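Local coordinates for protein putative transcriptional regulator (TetR/AcrR family) (Acinetobacter sp., PDB 3KNW) that probably binds DNA through an N-terminal helix-turn-helix domain as a transcriptional regulator of the TetR/AcrR family, at residues Q17-S22 against Y52-S57. Residues are numbered along the deposited sequence; the frame is centred on the assembly and turned at random.
Sequences QHILDS and YHYFES
Phe55, just past the end of helix 48-54, reaches to helix 13-30, and the far end of its ring meets two neighbouring aliphatic residues there. Phe55 CE2 lies 3.8 Å from Ile19 CG2. Phe55 CZ sits 4.0 Å from Leu20 CG, with Leu20 CD2 almost as near. Both residues approach the ring obliquely; Ile19 and Phe55 run past one another in opposing directions. The two branches of Ile19 divide the work: CG2, anti to the backbone N, goes to Phe55, whereas the CG1 arm (chi1 -62°) carries Ile19 CD1 to within 4.3 Å of Tyr54 CD1. That second touch is looser and again oblique to the ring. The joint between the segments is thus wholly apolar, and their backbones stay well apart, Ile19 CA and Tyr54 CA being 9.0 Å from each other.

Phe55 is the first residue after helix 48-54 to leave helical geometry, yet its ring still turns into the core, where it meets Phe61 edge-to-face and Phe51 with the planes at about 50°. Ser57 then caps the following helix through OG to Ala60 N. Within helix 13-30, Ser22 OG donates to His18 O at 3.1 Å from above the carbonyl plane; the same oxygen accepts the Ser22 backbone N-H. His18 NE2 bonds to Ser44 O.

Helix 48-54, with Phe55 just after it, closes the predicted helix-turn-helix, and the contact sets it on helix 13-30, as expected of the three-helix DNA-binding domain of TetR-type regulators. Ser22 touches helix 37-44, and helix 58-81 adds Phe61 against Ile19 and Leu65 against Leu20.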
ATOM      1  N   GLN A  17       1.805  26.437  11.872  1.00 21.59           N
ATOM      2  CA  GLN A  17       1.784  25.787  10.544  1.00 21.63           C
ATOM      3  C   GLN A  17       3.148  25.326  10.144  1.00 21.02           C
ATOM      4  O   GLN A  17       3.306  24.257   9.541  1.00 20.72           O
ATOM      5  CB  GLN A  17       1.308  26.731   9.429  1.00 22.37           C
ATOM      6  CG  GLN A  17      -0.122  27.310   9.563  1.00 24.01           C
ATOM      7  CD  GLN A  17      -1.189  26.249   9.723  1.00 25.78           C
ATOM      8  OE1 GLN A  17      -1.023  25.100   9.276  1.00 27.43           O
ATOM      9  NE2 GLN A  17      -2.289  26.620  10.385  1.00 24.45           N
ATOM     10  N   HIS A  18       4.146  26.149  10.451  1.00 20.46           N
ATOM     11  CA  HIS A  18       5.523  25.750  10.175  1.00 19.91           C
ATOM     12  C   HIS A  18       5.857  24.444  10.868  1.00 18.49           C
ATOM     13  O   HIS A  18       6.421  23.542  10.256  1.00 17.52           O
ATOM     14  CB  HIS A  18       6.542  26.802  10.603  1.00 20.17           C
ATOM     15  CG  HIS A  18       7.952  26.373  10.350  1.00 21.15           C
ATOM     16  ND1 HIS A  18       8.522  26.415   9.096  1.00 22.94           N
ATOM     17  CD2 HIS A  18       8.883  25.833  11.174  1.00 22.05           C
ATOM     18  CE1 HIS A  18       9.754  25.941   9.165  1.00 24.25           C
ATOM     19  NE2 HIS A  18       9.996  25.576  10.413  1.00 22.19           N
ATOM     20  N   ILE A  19       5.501  24.362  12.143  1.00 17.52           N
ATOM     21  CA  ILE A  19       5.794  23.174  12.929  1.00 16.83           C
ATOM     22  C   ILE A  19       5.120  21.941  12.326  1.00 17.33           C
ATOM     23  O   ILE A  19       5.757  20.914  12.157  1.00 17.99           O
ATOM     24  CB  ILE A  19       5.405  23.354  14.392  1.00 16.36           C
ATOM     25  CG1 ILE A  19       6.212  24.507  15.029  1.00 15.50           C
ATOM     26  CG2 ILE A  19       5.680  22.091  15.183  1.00 14.77           C
ATOM     27  CD1 ILE A  19       5.676  24.940  16.291  1.00 12.93           C
ATOM     28  N   LEU A  20       3.846  22.041  12.004  1.00 17.89           N
ATOM     29  CA  LEU A  20       3.126  20.935  11.384  1.00 18.59           C
ATOM     30  C   LEU A  20       3.797  20.544  10.088  1.00 19.91           C
ATOM     31  O   LEU A  20       4.026  19.365   9.852  1.00 21.11           O
ATOM     32  CB  LEU A  20       1.668  21.295  11.132  1.00 17.57           C
ATOM     33  CG  LEU A  20       0.911  21.337  12.447  1.00 17.41           C
ATOM     34  CD1 LEU A  20      -0.282  22.239  12.294  1.00 19.36           C
ATOM     35  CD2 LEU A  20       0.484  19.940  12.911  1.00 14.68           C
ATOM     36  N   ASP A  21       4.141  21.527   9.252  1.00 20.80           N
ATOM     37  CA  ASP A  21       4.791  21.240   7.979  1.00 21.26           C
ATOM     38  C   ASP A  21       6.189  20.626   8.137  1.00 20.44           C
ATOM     39  O   ASP A  21       6.516  19.673   7.420  1.00 20.64           O
ATOM     40  CB  ASP A  21       4.774  22.478   7.075  1.00 22.17           C
ATOM     41  CG  ASP A  21       3.328  22.874   6.659  1.00 26.49           C
ATOM     42  OD1 ASP A  21       2.433  21.956   6.628  1.00 31.14           O
ATOM     43  OD2 ASP A  21       3.084  24.085   6.374  1.00 29.53           O
ATOM     44  N   SER A  22       6.989  21.128   9.070  1.00 19.51           N
ATOM     45  CA  SER A  22       8.195  20.412   9.506  1.00 19.36           C
ATOM     46  C   SER A  22       7.879  18.953   9.858  1.00 18.89           C
ATOM     47  O   SER A  22       8.486  18.031   9.301  1.00 19.16           O
ATOM     48  CB  SER A  22       8.818  21.060  10.739  1.00 19.26           C
ATOM     49  OG  SER A  22       9.316  22.344  10.440  1.00 21.15           O
ATOM     50  N   TYR A  52       5.778  23.150  22.943  1.00 28.16           N
ATOM     51  CA  TYR A  52       4.809  22.766  23.920  1.00 28.90           C
ATOM     52  C   TYR A  52       3.769  23.857  24.185  1.00 29.37           C
ATOM     53  O   TYR A  52       2.713  23.543  24.706  1.00 29.88           O
ATOM     54  CB  TYR A  52       5.476  22.294  25.200  1.00 29.27           C
ATOM     55  CG  TYR A  52       5.908  20.847  25.185  1.00 29.02           C
ATOM     56  CD1 TYR A  52       7.209  20.485  25.524  1.00 29.26           C
ATOM     57  CD2 TYR A  52       5.008  19.837  24.852  1.00 31.87           C
ATOM     58  CE1 TYR A  52       7.604  19.175  25.547  1.00 31.48           C
ATOM     59  CE2 TYR A  52       5.399  18.500  24.848  1.00 31.22           C
ATOM     60  CZ  TYR A  52       6.697  18.181  25.190  1.00 33.06           C
ATOM     61  OH  TYR A  52       7.087  16.863  25.213  1.00 35.97           O
ATOM     62  N   HIS A  53       4.012  25.113  23.807  1.00 29.66           N
ATOM     63  CA  HIS A  53       2.908  26.079  23.834  1.00 30.13           C
ATOM     64  C   HIS A  53       1.804  25.765  22.820  1.00 29.82           C
ATOM     65  O   HIS A  53       0.632  25.994  23.076  1.00 29.55           O
ATOM     66  CB  HIS A  53       3.428  27.501  23.676  1.00 30.92           C
ATOM     67  CG  HIS A  53       4.030  28.044  24.935  1.00 33.10           C
ATOM     68  ND1 HIS A  53       3.606  27.646  26.188  1.00 34.60           N
ATOM     69  CD2 HIS A  53       5.028  28.935  25.140  1.00 35.71           C
ATOM     70  CE1 HIS A  53       4.314  28.275  27.110  1.00 37.58           C
ATOM     71  NE2 HIS A  53       5.184  29.064  26.502  1.00 37.61           N
ATOM     72  N   TYR A  54       2.202  25.193  21.694  1.00 30.04           N
ATOM     73  CA  TYR A  54       1.302  24.845  20.591  1.00 29.73           C
ATOM     74  C   TYR A  54       0.650  23.481  20.733  1.00 29.12           C
ATOM     75  O   TYR A  54      -0.534  23.322  20.456  1.00 28.78           O
ATOM     76  CB  TYR A  54       2.077  24.905  19.268  1.00 29.65           C
ATOM     77  CG  TYR A  54       2.409  26.330  18.898  1.00 30.17           C
ATOM     78  CD1 TYR A  54       3.548  26.967  19.415  1.00 30.95           C
ATOM     79  CD2 TYR A  54       1.551  27.071  18.094  1.00 30.00           C
ATOM     80  CE1 TYR A  54       3.825  28.301  19.114  1.00 29.28           C
ATOM     81  CE2 TYR A  54       1.823  28.390  17.786  1.00 30.18           C
ATOM     82  CZ  TYR A  54       2.960  29.008  18.292  1.00 29.51           C
ATOM     83  OH  TYR A  54       3.215  30.332  17.959  1.00 29.04           O
ATOM     84  N   PHE A  55       1.425  22.490  21.147  1.00 28.81           N
ATOM     85  CA  PHE A  55       0.912  21.128  21.252  1.00 27.94           C
ATOM     86  C   PHE A  55       1.272  20.520  22.571  1.00 28.39           C
ATOM     87  O   PHE A  55       2.423  20.558  22.967  1.00 29.07           O
ATOM     88  CB  PHE A  55       1.524  20.284  20.172  1.00 27.38           C
ATOM     89  CG  PHE A  55       1.398  20.873  18.843  1.00 24.18           C
ATOM     90  CD1 PHE A  55       0.206  20.827  18.190  1.00 23.54           C
ATOM     91  CD2 PHE A  55       2.471  21.474  18.248  1.00 23.57           C
ATOM     92  CE1 PHE A  55       0.068  21.360  16.939  1.00 23.57           C
ATOM     93  CE2 PHE A  55       2.353  22.051  17.021  1.00 23.65           C
ATOM     94  CZ  PHE A  55       1.136  21.988  16.352  1.00 24.51           C
ATOM     95  N   GLU A  56       0.318  19.901  23.242  1.00 28.93           N
ATOM     96  CA  GLU A  56       0.631  19.360  24.569  1.00 29.57           C
ATOM     97  C   GLU A  56       1.454  18.049  24.585  1.00 28.57           C
ATOM     98  O   GLU A  56       2.052  17.705  25.591  1.00 28.39           O
ATOM     99  CB  GLU A  56      -0.653  19.253  25.413  1.00 30.13           C
ATOM    100  CG  GLU A  56      -1.715  18.264  24.910  1.00 32.93           C
ATOM    101  CD  GLU A  56      -2.917  18.194  25.865  1.00 36.03           C
ATOM    102  OE1 GLU A  56      -3.468  19.281  26.188  1.00 38.28           O
ATOM    103  OE2 GLU A  56      -3.297  17.070  26.302  1.00 36.52           O
ATOM    104  N   SER A  57       1.509  17.321  23.481  1.00 28.31           N
ATOM    105  CA  SER A  57       2.248  16.035  23.454  1.00 27.96           C
ATOM    106  C   SER A  57       2.517  15.609  22.033  1.00 27.00           C
ATOM    107  O   SER A  57       1.882  16.122  21.128  1.00 27.33           O
ATOM    108  CB  SER A  57       1.429  14.944  24.108  1.00 27.65           C
ATOM    109  OG  SER A  57       0.260  14.752  23.353  1.00 28.85           O
TER